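Long-range contacts in probable zinc protease PqqL (Escherichia coli, PDB 6OFS), which probably acts as a zinc-dependent endopeptidase of the M16 family in the bacterial periplasm, cleaving peptide bonds with one metal ion per subunit: residues F55-M60 against T96-S101; Q112-F117 against D218-L223; R19-P24 against T200-G205; K29-L34 against S101-Q106. All coordinates share one frame; numbering follows the deposited sequence.

Interaction 1: F55-M60 against T96-S101; sequences FVEHMM and TVYQVS. With ZN (zinc ion), chain B.
Tyr-98 and Met-60 each turn CG anti to their own carbonyl carbon (chi1 -59° and -71°), and this brings the phenol of the strand against the start of the Met-60 chain. The two side chains cross at about a right angle. Met-60 CG sits 3.5 Å from Tyr-98 CE1, in an oblique position, before the chain bends and carries its sulfur away. The carbonyl oxygen of Glu-57 lies at the edge of the same ring, in its plane. A tyrosine suits this place because its long ring spans the gap from strand to helix, while its hydroxyl is hydrogen-bonded to Tyr-194 OH. Residues 55-60 carry most of the HXXEH sequence of M16 peptidases, in which His-54 and His-58 bind zinc and Glu-57 is the predicted proton acceptor. His-58 NE2 lies 2.1 Å from the zinc ion, and its ND1 is hydrogen-bonded to Glu-134. Glu-57 CB makes a methyl contact with Thr-96 CG2 at 4.1 Å. From there its chain bends off toward the metal, with OE2 bonded to Thr-91 OG1 on strand 87-91 and OE1 4.1 Å from the zinc ion.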
loop_
_atom_site.group_PDB
_atom_site.type_symbol
_atom_site.label_atom_id
_atom_site.label_comp_id
_atom_site.label_asym_id
_atom_site.label_seq_id
_atom_site.Cartn_x
_atom_site.Cartn_y
_atom_site.Cartn_z
ATOM N N PHE A 55 -40.828 16.533 -17.453
ATOM C CA PHE A 55 -42.233 16.916 -17.298
ATOM C C PHE A 55 -42.885 15.937 -16.319
ATOM O O PHE A 55 -43.598 16.370 -15.419
ATOM C CB PHE A 55 -42.974 16.941 -18.656
ATOM C CG PHE A 55 -44.181 17.865 -18.777
ATOM C CD1 PHE A 55 -45.246 17.781 -17.879
ATOM C CD2 PHE A 55 -44.285 18.767 -19.837
ATOM C CE1 PHE A 55 -46.366 18.605 -18.012
ATOM C CE2 PHE A 55 -45.407 19.596 -19.968
ATOM C CZ PHE A 55 -46.444 19.499 -19.062
ATOM N N VAL A 56 -42.587 14.625 -16.460
ATOM C CA VAL A 56 -43.088 13.555 -15.586
ATOM C C VAL A 56 -42.675 13.825 -14.124
ATOM O O VAL A 56 -43.527 13.784 -13.241
ATOM C CB VAL A 56 -42.714 12.125 -16.094
ATOM C CG1 VAL A 56 -42.875 11.073 -14.989
ATOM C CG2 VAL A 56 -43.535 11.749 -17.332
ATOM N N GLU A 57 -41.398 14.179 -13.894
ATOM C CA GLU A 57 -40.861 14.544 -12.574
ATOM C C GLU A 57 -41.772 15.620 -11.920
ATOM O O GLU A 57 -42.278 15.403 -10.817
ATOM C CB GLU A 57 -39.406 15.034 -12.723
ATOM C CG GLU A 57 -38.744 15.517 -11.447
ATOM C CD GLU A 57 -38.104 16.881 -11.584
ATOM O OE1 GLU A 57 -38.658 17.855 -11.025
ATOM O OE2 GLU A 57 -37.056 16.983 -12.262
ATOM N N HIS A 58 -42.034 16.729 -12.644
ATOM C CA HIS A 58 -42.919 17.810 -12.188
ATOM C C HIS A 58 -44.354 17.308 -11.881
ATOM O O HIS A 58 -44.906 17.655 -10.839
ATOM C CB HIS A 58 -42.966 18.926 -13.237
ATOM C CG HIS A 58 -41.840 19.906 -13.137
ATOM N ND1 HIS A 58 -42.063 21.236 -12.792
ATOM C CD2 HIS A 58 -40.516 19.725 -13.342
ATOM C CE1 HIS A 58 -40.874 21.810 -12.796
ATOM N NE2 HIS A 58 -39.909 20.941 -13.110
ATOM N N MET A 59 -44.924 16.455 -12.771
ATOM C CA MET A 59 -46.293 15.942 -12.652
ATOM C C MET A 59 -46.552 15.057 -11.430
ATOM O O MET A 59 -47.722 14.826 -11.100
ATOM C CB MET A 59 -46.735 15.231 -13.933
ATOM C CG MET A 59 -47.106 16.185 -15.054
ATOM S SD MET A 59 -48.180 17.568 -14.572
ATOM C CE MET A 59 -49.714 16.745 -14.378
ATOM N N MET A 60 -45.482 14.600 -10.741
ATOM C CA MET A 60 -45.560 13.778 -9.523
ATOM C C MET A 60 -46.108 14.573 -8.352
ATOM O O MET A 60 -46.653 13.997 -7.400
ATOM C CB MET A 60 -44.183 13.199 -9.158
ATOM C CG MET A 60 -43.699 12.118 -10.099
ATOM S SD MET A 60 -44.868 10.769 -10.425
ATOM C CE MET A 60 -45.431 11.275 -12.074
ATOM N N THR A 96 -34.019 9.780 -12.502
ATOM C CA THR A 96 -35.040 10.620 -11.904
ATOM C C THR A 96 -35.076 10.269 -10.401
ATOM O O THR A 96 -35.201 9.095 -10.035
ATOM C CB THR A 96 -36.389 10.487 -12.639
ATOM O OG1 THR A 96 -36.184 10.657 -14.051
ATOM C CG2 THR A 96 -37.410 11.519 -12.159
ATOM N N VAL A 97 -34.904 11.278 -9.532
ATOM C CA VAL A 97 -34.840 11.036 -8.088
ATOM C C VAL A 97 -35.849 11.883 -7.308
ATOM O O VAL A 97 -35.953 13.085 -7.529
ATOM C CB VAL A 97 -33.383 11.191 -7.548
ATOM C CG1 VAL A 97 -33.275 10.743 -6.086
ATOM C CG2 VAL A 97 -32.384 10.407 -8.409
ATOM N N TYR A 98 -36.555 11.241 -6.374
ATOM C CA TYR A 98 -37.542 11.815 -5.470
ATOM C C TYR A 98 -36.973 11.713 -4.070
ATOM O O TYR A 98 -36.682 10.626 -3.594
ATOM C CB TYR A 98 -38.872 11.074 -5.633
ATOM C CG TYR A 98 -39.370 11.187 -7.059
ATOM C CD1 TYR A 98 -40.039 12.329 -7.494
ATOM C CD2 TYR A 98 -39.072 10.206 -8.004
ATOM C CE1 TYR A 98 -40.438 12.473 -8.818
ATOM C CE2 TYR A 98 -39.467 10.341 -9.333
ATOM C CZ TYR A 98 -40.171 11.468 -9.730
ATOM O OH TYR A 98 -40.575 11.631 -11.032
ATOM N N GLN A 99 -36.724 12.867 -3.448
ATOM C CA GLN A 99 -36.034 12.961 -2.163
ATOM C C GLN A 99 -36.848 13.577 -1.056
ATOM O O GLN A 99 -37.489 14.621 -1.244
ATOM C CB GLN A 99 -34.736 13.759 -2.329
ATOM C CG GLN A 99 -33.957 13.393 -3.588
ATOM C CD GLN A 99 -32.893 14.379 -3.946
ATOM O OE1 GLN A 99 -33.085 15.591 -3.918
ATOM N NE2 GLN A 99 -31.747 13.875 -4.321
ATOM N N VAL A 100 -36.794 12.937 0.118
ATOM C CA VAL A 100 -37.462 13.412 1.328
ATOM C C VAL A 100 -36.517 13.265 2.519
ATOM O O VAL A 100 -35.980 12.177 2.751
ATOM C CB VAL A 100 -38.830 12.718 1.594
ATOM C CG1 VAL A 100 -39.405 13.131 2.950
ATOM C CG2 VAL A 100 -39.832 13.012 0.484
ATOM N N SER A 101 -36.310 14.364 3.263
ATOM C CA SER A 101 -35.523 14.352 4.498
ATOM C C SER A 101 -36.478 14.694 5.656
ATOM O O SER A 101 -37.195 15.690 5.575
ATOM C CB SER A 101 -34.355 15.328 4.433
ATOM O OG SER A 101 -33.486 15.128 5.540
HETATM ZN ZN ZN B . -37.853 21.390 -12.974
#

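Interaction 2: Q112-F117 against D218-L223; sequences QVMAIF and DNLSKL
Met-114 meets Asn-219 with its root and Leu-220 with its tip, and it carries most of this contact between two helices. Its CB lies 3.6 Å from Asn-219 ND2 and equally far from CG of that amide, so the first carbon of the methionine rests against the flat carboxamide. The chain then bends at chi2 and chi3 (-50° and -64°), which swings the methyl round to Leu-220: Met-114 CE is 3.7 Å from Leu-220 CD1, the two side chains crossing at about a right angle. A flexible, unbranched methionine suits a place where one side chain must follow both a polar and an apolar neighbour. Beside it Ala-115, whose CB points away, presents its backbone N to the amide, Asn-219 OD1 standing 4.1 Å from Ala-115 N without a hydrogen bond. In the second shell, Asn-219 ND2 is held by Gln-111 OE1, one turn before Ala-115, and by Leu-215 O of its own helix. A leucine in place of Asn-219 would probably leave Gln-111 OE1 and Leu-215 O without their amide mate. Farther out, Val-113 and Ile-116 pack on helix 71-78, Met-114 on the last part of helix 209-220, and Phe-117 on strands 31-38 and 96-103 and, edge-to-face, on Phe-201 of strand 199-205.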
loop_
_atom_site.group_PDB
_atom_site.type_symbol
_atom_site.label_atom_id
_atom_site.label_comp_id
_atom_site.label_asym_id
_atom_site.label_seq_id
_atom_site.Cartn_x
_atom_site.Cartn_y
_atom_site.Cartn_z
ATOM N N GLN A 112 -46.889 7.859 6.270
ATOM C CA GLN A 112 -47.562 8.697 5.280
ATOM C C GLN A 112 -46.621 9.019 4.102
ATOM O O GLN A 112 -47.055 8.993 2.947
ATOM C CB GLN A 112 -48.103 9.982 5.947
ATOM C CG GLN A 112 -48.762 10.952 4.979
ATOM C CD GLN A 112 -50.189 11.231 5.310
ATOM O OE1 GLN A 112 -50.502 12.022 6.208
ATOM N NE2 GLN A 112 -51.084 10.611 4.561
ATOM N N VAL A 113 -45.337 9.296 4.405
ATOM C CA VAL A 113 -44.317 9.604 3.412
ATOM C C VAL A 113 -44.060 8.385 2.533
ATOM O O VAL A 113 -43.992 8.523 1.305
ATOM C CB VAL A 113 -43.043 10.203 4.046
ATOM C CG1 VAL A 113 -41.904 10.299 3.033
ATOM C CG2 VAL A 113 -43.331 11.576 4.641
ATOM N N MET A 114 -44.005 7.190 3.149
ATOM C CA MET A 114 -43.839 5.922 2.430
ATOM C C MET A 114 -45.038 5.634 1.517
ATOM O O MET A 114 -44.870 5.066 0.439
ATOM C CB MET A 114 -43.658 4.761 3.410
ATOM C CG MET A 114 -42.250 4.621 3.930
ATOM S SD MET A 114 -40.940 4.626 2.675
ATOM C CE MET A 114 -41.323 3.157 1.780
ATOM N N ALA A 115 -46.238 6.040 1.958
ATOM C CA ALA A 115 -47.489 5.896 1.225
ATOM C C ALA A 115 -47.495 6.832 0.019
ATOM O O ALA A 115 -48.051 6.469 -1.024
ATOM C CB ALA A 115 -48.666 6.199 2.139
ATOM N N ILE A 116 -46.848 8.023 0.149
ATOM C CA ILE A 116 -46.721 9.013 -0.932
ATOM C C ILE A 116 -45.774 8.455 -1.992
ATOM O O ILE A 116 -46.073 8.533 -3.187
ATOM C CB ILE A 116 -46.285 10.416 -0.400
ATOM C CG1 ILE A 116 -47.469 11.150 0.287
ATOM C CG2 ILE A 116 -45.696 11.281 -1.512
ATOM C CD1 ILE A 116 -47.049 12.135 1.461
ATOM N N PHE A 117 -44.640 7.876 -1.540
ATOM C CA PHE A 117 -43.638 7.245 -2.395
ATOM C C PHE A 117 -44.279 6.115 -3.219
ATOM O O PHE A 117 -44.007 5.997 -4.412
ATOM C CB PHE A 117 -42.466 6.718 -1.555
ATOM C CG PHE A 117 -41.348 7.712 -1.341
ATOM C CD1 PHE A 117 -40.614 8.209 -2.421
ATOM C CD2 PHE A 117 -40.989 8.114 -0.059
ATOM C CE1 PHE A 117 -39.586 9.134 -2.227
ATOM C CE2 PHE A 117 -39.957 9.039 0.136
ATOM C CZ PHE A 117 -39.260 9.538 -0.950
ATOM N N ASP A 218 -43.526 -2.908 4.133
ATOM C CA ASP A 218 -44.921 -2.594 4.427
ATOM C C ASP A 218 -45.603 -1.794 3.329
ATOM O O ASP A 218 -46.818 -1.906 3.174
ATOM C CB ASP A 218 -45.047 -1.826 5.756
ATOM C CG ASP A 218 -45.028 -2.680 7.018
ATOM O OD1 ASP A 218 -45.741 -2.320 7.991
ATOM O OD2 ASP A 218 -44.289 -3.702 7.042
ATOM N N ASN A 219 -44.852 -0.977 2.582
ATOM C CA ASN A 219 -45.474 -0.087 1.605
ATOM C C ASN A 219 -45.154 -0.344 0.136
ATOM O O ASN A 219 -46.014 -0.111 -0.716
ATOM C CB ASN A 219 -45.132 1.354 1.953
ATOM C CG ASN A 219 -45.643 1.756 3.311
ATOM O OD1 ASN A 219 -46.757 2.285 3.448
ATOM N ND2 ASN A 219 -44.841 1.499 4.340
ATOM N N LEU A 220 -43.928 -0.789 -0.164
ATOM C CA LEU A 220 -43.499 -0.981 -1.544
ATOM C C LEU A 220 -43.551 -2.445 -2.029
ATOM O O LEU A 220 -43.377 -2.669 -3.231
ATOM C CB LEU A 220 -42.103 -0.360 -1.775
ATOM C CG LEU A 220 -41.912 1.121 -1.383
ATOM C CD1 LEU A 220 -40.452 1.474 -1.347
ATOM C CD2 LEU A 220 -42.634 2.063 -2.338
ATOM N N SER A 221 -43.836 -3.426 -1.130
ATOM C CA SER A 221 -43.959 -4.841 -1.520
ATOM C C SER A 221 -45.157 -5.048 -2.435
ATOM O O SER A 221 -45.073 -5.836 -3.377
ATOM C CB SER A 221 -44.144 -5.731 -0.295
ATOM O OG SER A 221 -42.947 -5.870 0.449
ATOM N N LYS A 222 -46.275 -4.340 -2.140
ATOM C CA LYS A 222 -47.565 -4.439 -2.827
ATOM C C LYS A 222 -47.550 -3.990 -4.287
ATOM O O LYS A 222 -48.459 -4.364 -5.041
ATOM C CB LYS A 222 -48.665 -3.688 -2.050
ATOM C CG LYS A 222 -49.116 -4.367 -0.761
ATOM C CD LYS A 222 -50.229 -3.570 -0.086
ATOM C CE LYS A 222 -50.662 -4.182 1.221
ATOM N NZ LYS A 222 -51.768 -3.409 1.849
ATOM N N LEU A 223 -46.545 -3.183 -4.686
ATOM C CA LEU A 223 -46.421 -2.688 -6.058
ATOM C C LEU A 223 -46.342 -3.872 -7.051
ATOM O O LEU A 223 -45.505 -4.759 -6.859
ATOM C CB LEU A 223 -45.188 -1.776 -6.221
ATOM C CG LEU A 223 -45.087 -0.490 -5.393
ATOM C CD1 LEU A 223 -43.742 0.178 -5.622
ATOM C CD2 LEU A 223 -46.198 0.505 -5.721
#

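Interaction 3: R19-P24 against T200-G205; sequences RYMIYP and TFIVVG
Met-21 and Ile-202 stand side by side on one face of the sheet, with Met-21 SD 4.3 Å from Ile-202 CG1, and on the same face Tyr-23 CB lies 4.0 Å from Val-204 CG1. On the other face Ile-22 meets Val-203, and beta-branched isoleucine and valine suit an extended strand, which has room for two substituents on CB. The first of these faces is packed by helix 378-391, through Leu-385 on Met-21 and Val-204. The second is packed by helix 209-220, which touches Tyr-20, Ile-22 and Phe-201. The strands are parallel neighbours within the six-stranded mixed sheet of this M16 domain, although some 175 residues separate them in sequence. Five backbone bonds join them, each using the N-H or C=O of Arg-19, Met-21 or Tyr-23 in alternation with Phe-201, Val-203 and Gly-205, the usual parallel pattern. Gly-205 has phi 147° and psi -171°, where a side chain would strike the preceding carbonyl oxygen. Toward the polar edge, Tyr-23 OH is bonded to Asp-6 and Arg-376. At the opposite end chi1 of Thr-200 (-56°) sets OG1 anti to the carbonyl carbon, which puts it 3.7 Å above one face of the Arg-19 guanidinium, offset toward its rim; this hydroxyl is hydrogen-bonded to His-39 NE2. A valine in place of Thr-200 would take the oxygen from over the guanidinium and probably leave His-39 NE2 without its hydroxyl mate.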
loop_
_atom_site.group_PDB
_atom_site.type_symbol
_atom_site.label_atom_id
_atom_site.label_comp_id
_atom_site.label_asym_id
_atom_site.label_seq_id
_atom_site.Cartn_x
_atom_site.Cartn_y
_atom_site.Cartn_z
ATOM N N ARG A 19 -35.322 -2.577 -5.825
ATOM C CA ARG A 19 -34.048 -2.653 -5.106
ATOM C C ARG A 19 -34.007 -1.686 -3.942
ATOM O O ARG A 19 -34.632 -0.629 -3.985
ATOM C CB ARG A 19 -32.856 -2.433 -6.032
ATOM C CG ARG A 19 -32.561 -3.636 -6.909
ATOM C CD ARG A 19 -31.649 -3.283 -8.062
ATOM N NE ARG A 19 -32.348 -2.509 -9.090
ATOM C CZ ARG A 19 -31.749 -1.919 -10.120
ATOM N NH1 ARG A 19 -30.434 -2.004 -10.269
ATOM N NH2 ARG A 19 -32.462 -1.236 -11.004
ATOM N N TYR A 20 -33.320 -2.071 -2.877
ATOM C CA TYR A 20 -33.218 -1.217 -1.708
ATOM C C TYR A 20 -31.803 -1.160 -1.173
ATOM O O TYR A 20 -31.013 -2.097 -1.351
ATOM C CB TYR A 20 -34.242 -1.573 -0.610
ATOM C CG TYR A 20 -34.100 -2.964 -0.032
ATOM C CD1 TYR A 20 -33.189 -3.228 0.992
ATOM C CD2 TYR A 20 -34.912 -4.003 -0.465
ATOM C CE1 TYR A 20 -33.061 -4.506 1.535
ATOM C CE2 TYR A 20 -34.813 -5.277 0.090
ATOM C CZ TYR A 20 -33.885 -5.527 1.088
ATOM O OH TYR A 20 -33.785 -6.793 1.617
ATOM N N MET A 21 -31.491 -0.026 -0.551
ATOM C CA MET A 21 -30.212 0.258 0.065
ATOM C C MET A 21 -30.502 0.905 1.403
ATOM O O MET A 21 -31.233 1.891 1.470
ATOM C CB MET A 21 -29.376 1.203 -0.815
ATOM C CG MET A 21 -28.969 0.606 -2.124
ATOM S SD MET A 21 -28.025 1.795 -3.079
ATOM C CE MET A 21 -26.377 1.435 -2.525
ATOM N N ILE A 22 -29.983 0.312 2.475
ATOM C CA ILE A 22 -30.149 0.827 3.828
ATOM C C ILE A 22 -28.764 1.072 4.389
ATOM O O ILE A 22 -27.923 0.169 4.382
ATOM C CB ILE A 22 -30.995 -0.117 4.730
ATOM C CG1 ILE A 22 -32.422 -0.316 4.163
ATOM C CG2 ILE A 22 -31.030 0.384 6.191
ATOM C CD1 ILE A 22 -33.012 -1.716 4.378
ATOM N N TYR A 23 -28.528 2.295 4.855
ATOM C CA TYR A 23 -27.276 2.676 5.475
ATOM C C TYR A 23 -27.589 3.423 6.767
ATOM O O TYR A 23 -28.321 4.419 6.738
ATOM C CB TYR A 23 -26.415 3.528 4.524
ATOM C CG TYR A 23 -24.948 3.578 4.906
ATOM C CD1 TYR A 23 -24.051 2.621 4.437
ATOM C CD2 TYR A 23 -24.456 4.581 5.740
ATOM C CE1 TYR A 23 -22.704 2.659 4.788
ATOM C CE2 TYR A 23 -23.112 4.627 6.102
ATOM C CZ TYR A 23 -22.236 3.666 5.621
ATOM O OH TYR A 23 -20.902 3.722 5.962
ATOM N N PRO A 24 -27.073 2.962 7.918
ATOM C CA PRO A 24 -27.340 3.690 9.165
ATOM C C PRO A 24 -26.396 4.881 9.328
ATOM O O PRO A 24 -25.240 4.817 8.893
ATOM C CB PRO A 24 -27.131 2.629 10.239
ATOM C CG PRO A 24 -26.145 1.671 9.644
ATOM C CD PRO A 24 -26.190 1.799 8.144
ATOM N N THR A 200 -34.917 1.950 -7.328
ATOM C CA THR A 200 -34.143 1.699 -6.116
ATOM C C THR A 200 -34.641 2.650 -5.019
ATOM O O THR A 200 -34.788 3.855 -5.258
ATOM C CB THR A 200 -32.610 1.761 -6.348
ATOM O OG1 THR A 200 -32.248 0.838 -7.371
ATOM C CG2 THR A 200 -31.800 1.432 -5.084
ATOM N N PHE A 201 -34.942 2.090 -3.832
ATOM C CA PHE A 201 -35.370 2.864 -2.680
ATOM C C PHE A 201 -34.190 2.960 -1.714
ATOM O O PHE A 201 -33.642 1.945 -1.306
ATOM C CB PHE A 201 -36.636 2.288 -2.028
ATOM C CG PHE A 201 -37.305 3.338 -1.177
ATOM C CD1 PHE A 201 -38.011 4.388 -1.764
ATOM C CD2 PHE A 201 -37.161 3.331 0.206
ATOM C CE1 PHE A 201 -38.574 5.402 -0.980
ATOM C CE2 PHE A 201 -37.723 4.346 0.989
ATOM C CZ PHE A 201 -38.419 5.379 0.389
ATOM N N ILE A 202 -33.747 4.184 -1.433
ATOM C CA ILE A 202 -32.583 4.474 -0.599
ATOM C C ILE A 202 -33.054 5.059 0.730
ATOM O O ILE A 202 -33.893 5.967 0.753
ATOM C CB ILE A 202 -31.615 5.428 -1.359
ATOM C CG1 ILE A 202 -31.107 4.784 -2.664
ATOM C CG2 ILE A 202 -30.457 5.888 -0.475
ATOM C CD1 ILE A 202 -30.679 5.732 -3.725
ATOM N N VAL A 203 -32.507 4.514 1.832
ATOM C CA VAL A 203 -32.805 4.892 3.215
ATOM C C VAL A 203 -31.460 5.122 3.923
ATOM O O VAL A 203 -30.719 4.160 4.153
ATOM C CB VAL A 203 -33.681 3.830 3.960
ATOM C CG1 VAL A 203 -34.181 4.362 5.305
ATOM C CG2 VAL A 203 -34.854 3.358 3.110
ATOM N N VAL A 204 -31.131 6.390 4.242
ATOM C CA VAL A 204 -29.863 6.722 4.911
ATOM C C VAL A 204 -30.169 7.554 6.144
ATOM O O VAL A 204 -30.743 8.634 6.013
ATOM C CB VAL A 204 -28.827 7.436 3.978
ATOM C CG1 VAL A 204 -27.431 7.424 4.582
ATOM C CG2 VAL A 204 -28.787 6.822 2.585
ATOM N N GLY A 205 -29.790 7.057 7.323
ATOM C CA GLY A 205 -30.016 7.789 8.567
ATOM C C GLY A 205 -30.287 6.985 9.826
ATOM O O GLY A 205 -30.123 5.762 9.855
#

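Interaction 4: K29-L34 against S101-Q106; sequences KDQVNL and SLPTTQ
Gln-31 reaches across to Ser-101, Leu-102 and Pro-103 on the neighbouring strand. From CB, which points to the face shared with Pro-103, chi1 (-159°) sets CG anti to the backbone N, 3.9 Å from Leu-102 O. The bend at chi2 (81°) then lays CD 3.7 Å from the same oxygen. At the tip the two branches part: OE1 is 3.7 Å from Pro-103 CA, while NE2 makes a weak hydrogen bond to Ser-101 OG. That hydroxyl donates to Asn-33 OD1 (3.1 Å), nearly in line with its C=O, and Asn-33 ND2 is bonded to Thr-382 OG1. A serine suits the middle, since its one hydroxyl can both accept and donate. Pro-103 fits because it faces Gln-31 in a non-hydrogen-bonded antiparallel pair, in which its missing N-H costs no bond to strand 31-38. Val-32 and Leu-102 form the hydrogen-bonded pair, joined both ways, and on the other face Leu-102 CD2 packs against Val-32 CG1 (3.7 Å) and Leu-34 CD1 (3.8 Å). Beyond the strand, Thr-104 N reaches Asp-30 O from above its carbonyl plane. Helix 107-122 packs on the apolar face through Leu-110 and Val-113, and strand 199-205 runs along the far side of strand 31-38.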
loop_
_atom_site.group_PDB
_atom_site.type_symbol
_atom_site.label_atom_id
_atom_site.label_comp_id
_atom_site.label_asym_id
_atom_site.label_seq_id
_atom_site.Cartn_x
_atom_site.Cartn_y
_atom_site.Cartn_z
ATOM N N LYS A 29 -28.761 13.765 14.131
ATOM C CA LYS A 29 -29.449 12.816 15.027
ATOM C C LYS A 29 -30.975 12.789 14.826
ATOM O O LYS A 29 -31.595 13.851 14.697
ATOM C CB LYS A 29 -29.089 13.071 16.503
ATOM C CG LYS A 29 -29.167 14.546 16.936
ATOM C CD LYS A 29 -28.545 14.812 18.316
ATOM C CE LYS A 29 -27.037 14.977 18.291
ATOM N NZ LYS A 29 -26.483 15.202 19.653
ATOM N N ASP A 30 -31.564 11.566 14.785
ATOM C CA ASP A 30 -33.002 11.293 14.588
ATOM C C ASP A 30 -33.526 11.909 13.285
ATOM O O ASP A 30 -34.594 12.527 13.258
ATOM C CB ASP A 30 -33.864 11.693 15.814
ATOM C CG ASP A 30 -33.328 11.279 17.175
ATOM O OD1 ASP A 30 -32.982 10.081 17.344
ATOM O OD2 ASP A 30 -33.271 12.146 18.076
ATOM N N GLN A 31 -32.737 11.747 12.211
ATOM C CA GLN A 31 -33.033 12.235 10.859
ATOM C C GLN A 31 -32.778 11.116 9.840
ATOM O O GLN A 31 -31.857 10.302 10.008
ATOM C CB GLN A 31 -32.196 13.493 10.525
ATOM C CG GLN A 31 -32.770 14.361 9.401
ATOM C CD GLN A 31 -33.881 15.322 9.784
ATOM O OE1 GLN A 31 -34.318 15.422 10.945
ATOM N NE2 GLN A 31 -34.362 16.063 8.790
ATOM N N VAL A 32 -33.616 11.078 8.793
ATOM C CA VAL A 32 -33.539 10.056 7.751
ATOM C C VAL A 32 -33.714 10.662 6.343
ATOM O O VAL A 32 -34.421 11.660 6.160
ATOM C CB VAL A 32 -34.521 8.875 8.058
ATOM C CG1 VAL A 32 -35.983 9.242 7.805
ATOM C CG2 VAL A 32 -34.122 7.593 7.331
ATOM N N ASN A 33 -33.032 10.064 5.366
ATOM C CA ASN A 33 -33.094 10.435 3.968
ATOM C C ASN A 33 -33.787 9.299 3.237
ATOM O O ASN A 33 -33.335 8.156 3.287
ATOM C CB ASN A 33 -31.685 10.693 3.400
ATOM C CG ASN A 33 -31.196 12.121 3.529
ATOM O OD1 ASN A 33 -31.904 13.015 3.990
ATOM N ND2 ASN A 33 -29.968 12.372 3.121
ATOM N N LEU A 34 -34.926 9.609 2.622
ATOM C CA LEU A 34 -35.742 8.661 1.860
ATOM C C LEU A 34 -35.713 9.087 0.399
ATOM O O LEU A 34 -36.282 10.131 0.046
ATOM C CB LEU A 34 -37.202 8.615 2.371
ATOM C CG LEU A 34 -37.473 8.361 3.864
ATOM C CD1 LEU A 34 -38.964 8.272 4.115
ATOM C CD2 LEU A 34 -36.798 7.065 4.380
ATOM N N SER A 101 -36.310 14.364 3.263
ATOM C CA SER A 101 -35.523 14.352 4.498
ATOM C C SER A 101 -36.478 14.694 5.656
ATOM O O SER A 101 -37.195 15.690 5.575
ATOM C CB SER A 101 -34.355 15.328 4.433
ATOM O OG SER A 101 -33.486 15.128 5.540
ATOM N N LEU A 102 -36.555 13.834 6.681
ATOM C CA LEU A 102 -37.493 14.060 7.792
ATOM C C LEU A 102 -37.059 13.413 9.113
ATOM O O LEU A 102 -36.220 12.497 9.088
ATOM C CB LEU A 102 -38.927 13.610 7.401
ATOM C CG LEU A 102 -39.306 12.131 7.550
ATOM C CD1 LEU A 102 -40.809 11.975 7.649
ATOM C CD2 LEU A 102 -38.757 11.292 6.399
ATOM N N PRO A 103 -37.645 13.831 10.271
ATOM C CA PRO A 103 -37.267 13.197 11.547
ATOM C C PRO A 103 -37.710 11.736 11.651
ATOM O O PRO A 103 -38.665 11.323 10.983
ATOM C CB PRO A 103 -37.946 14.079 12.609
ATOM C CG PRO A 103 -38.374 15.324 11.898
ATOM C CD PRO A 103 -38.653 14.891 10.491
ATOM N N THR A 104 -36.992 10.952 12.468
ATOM C CA THR A 104 -37.286 9.533 12.706
ATOM C C THR A 104 -38.290 9.378 13.885
ATOM O O THR A 104 -38.921 8.330 14.026
ATOM C CB THR A 104 -35.974 8.763 12.977
ATOM O OG1 THR A 104 -35.016 9.065 11.960
ATOM C CG2 THR A 104 -36.180 7.254 13.045
ATOM N N THR A 105 -38.429 10.436 14.704
ATOM C CA THR A 105 -39.238 10.515 15.924
ATOM C C THR A 105 -40.749 10.258 15.724
ATOM O O THR A 105 -41.322 9.474 16.491
ATOM C CB THR A 105 -38.986 11.854 16.637
ATOM O OG1 THR A 105 -39.389 12.931 15.783
ATOM C CG2 THR A 105 -37.522 12.032 17.047
ATOM N N GLN A 106 -41.397 10.923 14.745
ATOM C CA GLN A 106 -42.838 10.750 14.514
ATOM C C GLN A 106 -43.061 9.633 13.496
ATOM O O GLN A 106 -42.857 9.825 12.294
ATOM C CB GLN A 106 -43.508 12.076 14.123
ATOM C CG GLN A 106 -44.854 12.302 14.788
ATOM C CD GLN A 106 -46.020 11.761 13.984
ATOM O OE1 GLN A 106 -46.033 10.607 13.532
ATOM N NE2 GLN A 106 -47.044 12.584 13.807
#

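How the interactions relate
Three of the contacts belong to one six-stranded mixed sheet, whose inner order is 19-24, 199-205, 31-38, 96-103. Interaction 3 joins the first two of these strands and interaction 4 the last two, their centres about 13 Å apart, and a probable hydrogen bond from Asn-33 N to Val-204 O links them. Interaction 1, its centre about 19 Å from that of interaction 4, shares Ser-101 and strand 96-103 with it. Interaction 2 lies on the face covered by helices 107-122 and 209-220, where Phe-117 touches all three. Along the chain, interaction 1 is nested within interaction 4, and that within interaction 3, whereas interactions 2 and 3 cross, so the zinc helix rests on a sheet assembled from distant parts of the chain.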